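Local coordinates for glutamine amidotransferase domain-containing protein (PDB 1O1Y) that probably releases ammonia from glutamine for transfer to an acceptor, as a type 1 glutamine amidotransferase domain, at residues 146-151 and 181-186. Numbering follows the deposited sequence.
Sequences VFQWHG and GLQFHI. With SO4 (sulfate ion), chain C.
Gln183 lays its side-chain amide flat against the imidazole of His150, the two planes only 10° apart. Its CG, anti to the backbone N (chi1 177°), sits over one face of the His150 ring, 3.6 Å from the centroid, in a CH-pi contact; the bend at chi2 then turns the amide nearly parallel to the ring, and OE1 accepts from Gln104 NE2. ND1 of His150 is hydrogen-bonded to Asp152 O and NE2 to Glu122 OE1, so an alanine here would probably cost both oxygens their imidazole partner and leave the Gln183 amide without the ring it stacks on. A water accepts from Trp149 N and lies 2.8 Å from Gln183 O. Phe184 CB is 3.5 Å from both Val146 CG2 and Gln148 OE1; Gln148 NE2 is hydrogen-bonded to Gln172 OE1. In type 1 glutamine amidotransferases a histidine and a glutamate complete a catalytic triad with a cysteine, consistent with His185 bonding Glu187 through ND1 and the oxidised cysteine at position 100 through NE2. The His185 backbone forms a single antiparallel bridge with Phe147, a hydrogen-bonded pair: His185 N gives a 2.8 Å bond to Phe147 O, and Phe147 N returns one of 3.1 Å to His185 O. Beyond it, Ile186 CG2 meets Val146 CG1 at 4.0 Å.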
# COMPACT_ATOMS: atom_id res chain seq x y z
N VAL A 146 -5.97 9.36 7.24
CA VAL A 146 -4.97 8.36 6.89
C VAL A 146 -3.57 8.98 6.79
O VAL A 146 -3.39 10.23 6.75
CB VAL A 146 -5.31 7.67 5.55
CG1 VAL A 146 -6.67 7.03 5.61
CG2 VAL A 146 -5.18 8.65 4.39
N PHE A 147 -2.57 8.11 6.78
CA PHE A 147 -1.18 8.58 6.74
C PHE A 147 -0.61 8.53 5.30
O PHE A 147 -0.75 7.55 4.58
CB PHE A 147 -0.32 7.75 7.66
CG PHE A 147 1.11 8.18 7.71
CD1 PHE A 147 1.47 9.42 8.20
CD2 PHE A 147 2.11 7.29 7.32
CE1 PHE A 147 2.84 9.78 8.27
CE2 PHE A 147 3.44 7.63 7.39
CZ PHE A 147 3.80 8.90 7.84
N GLN A 148 -0.01 9.63 4.90
CA GLN A 148 0.49 9.82 3.54
C GLN A 148 1.97 10.09 3.57
O GLN A 148 2.48 10.81 4.46
CB GLN A 148 -0.15 11.04 2.87
CG GLN A 148 -1.67 10.91 2.68
CD GLN A 148 -2.05 10.07 1.48
OE1 GLN A 148 -1.24 9.32 0.94
NE2 GLN A 148 -3.32 10.21 1.05
N TRP A 149 2.67 9.56 2.59
CA TRP A 149 4.05 9.91 2.39
C TRP A 149 4.39 9.75 0.90
O TRP A 149 5.05 8.81 0.50
CB TRP A 149 4.98 9.05 3.24
CG TRP A 149 6.34 9.72 3.45
CD1 TRP A 149 7.14 10.27 2.49
CD2 TRP A 149 7.02 9.92 4.70
NE1 TRP A 149 8.26 10.81 3.08
CE2 TRP A 149 8.22 10.58 4.42
CE3 TRP A 149 6.72 9.61 6.02
CZ2 TRP A 149 9.13 10.92 5.43
CZ3 TRP A 149 7.63 9.93 7.01
CH2 TRP A 149 8.80 10.58 6.71
N HIS A 150 3.95 10.70 0.09
CA HIS A 150 4.11 10.56 -1.36
C HIS A 150 4.15 11.91 -2.04
O HIS A 150 3.51 12.86 -1.62
CB HIS A 150 2.99 9.68 -1.96
CG HIS A 150 1.68 10.39 -2.12
ND1 HIS A 150 1.26 10.93 -3.33
CD2 HIS A 150 0.70 10.68 -1.23
CE1 HIS A 150 0.10 11.53 -3.16
NE2 HIS A 150 -0.26 11.41 -1.89
N GLY A 151 4.89 11.94 -3.15
CA GLY A 151 4.96 13.06 -4.04
C GLY A 151 4.38 12.76 -5.41
O GLY A 151 4.09 13.70 -6.14
N GLY A 181 -5.41 -0.83 -5.27
CA GLY A 181 -4.33 0.11 -5.07
C GLY A 181 -4.74 1.22 -4.13
O GLY A 181 -5.75 1.85 -4.35
N LEU A 182 -3.94 1.46 -3.10
CA LEU A 182 -4.16 2.57 -2.16
C LEU A 182 -2.92 3.42 -2.14
O LEU A 182 -1.85 2.92 -1.92
CB LEU A 182 -4.45 2.04 -0.75
CG LEU A 182 -5.65 1.15 -0.52
CD1 LEU A 182 -5.76 0.77 0.97
CD2 LEU A 182 -6.91 1.80 -1.02
N GLN A 183 -3.07 4.72 -2.37
CA GLN A 183 -1.94 5.62 -2.32
C GLN A 183 -1.41 5.78 -0.87
O GLN A 183 -0.20 5.98 -0.63
CB GLN A 183 -2.34 6.96 -2.91
CG GLN A 183 -1.27 8.02 -2.84
CD GLN A 183 -0.13 7.69 -3.78
OE1 GLN A 183 -0.27 7.90 -4.99
NE2 GLN A 183 0.99 7.18 -3.24
N PHE A 184 -2.35 5.70 0.08
CA PHE A 184 -2.13 6.02 1.48
C PHE A 184 -1.88 4.78 2.37
O PHE A 184 -2.07 3.60 1.96
CB PHE A 184 -3.35 6.80 2.00
CG PHE A 184 -4.65 6.10 1.77
CD1 PHE A 184 -5.43 6.38 0.64
CD2 PHE A 184 -5.15 5.22 2.73
CE1 PHE A 184 -6.64 5.71 0.44
CE2 PHE A 184 -6.33 4.59 2.54
CZ PHE A 184 -7.10 4.83 1.40
N HIS A 185 -1.56 5.07 3.63
CA HIS A 185 -1.22 4.05 4.62
C HIS A 185 -2.27 4.00 5.72
O HIS A 185 -2.53 5.01 6.40
CB HIS A 185 0.12 4.42 5.23
CG HIS A 185 1.23 4.43 4.24
ND1 HIS A 185 1.95 3.30 3.91
CD2 HIS A 185 1.73 5.43 3.47
CE1 HIS A 185 2.88 3.61 3.01
NE2 HIS A 185 2.76 4.90 2.73
N ILE A 186 -2.84 2.80 5.91
CA ILE A 186 -3.64 2.51 7.08
C ILE A 186 -2.96 1.45 7.93
O ILE A 186 -3.53 1.02 8.96
CB ILE A 186 -5.08 2.06 6.70
CG1 ILE A 186 -5.08 0.74 5.93
CG2 ILE A 186 -5.79 3.13 5.89
CD1 ILE A 186 -6.51 0.20 5.58
S SO4 C . 6.94 9.30 -4.25
O1 SO4 C . 7.44 10.30 -3.33
O2 SO4 C . 5.46 9.22 -4.37
O3 SO4 C . 7.37 8.01 -3.70
O4 SO4 C . 7.53 9.42 -5.60
O HOH W 1 1.27 7.91 0.77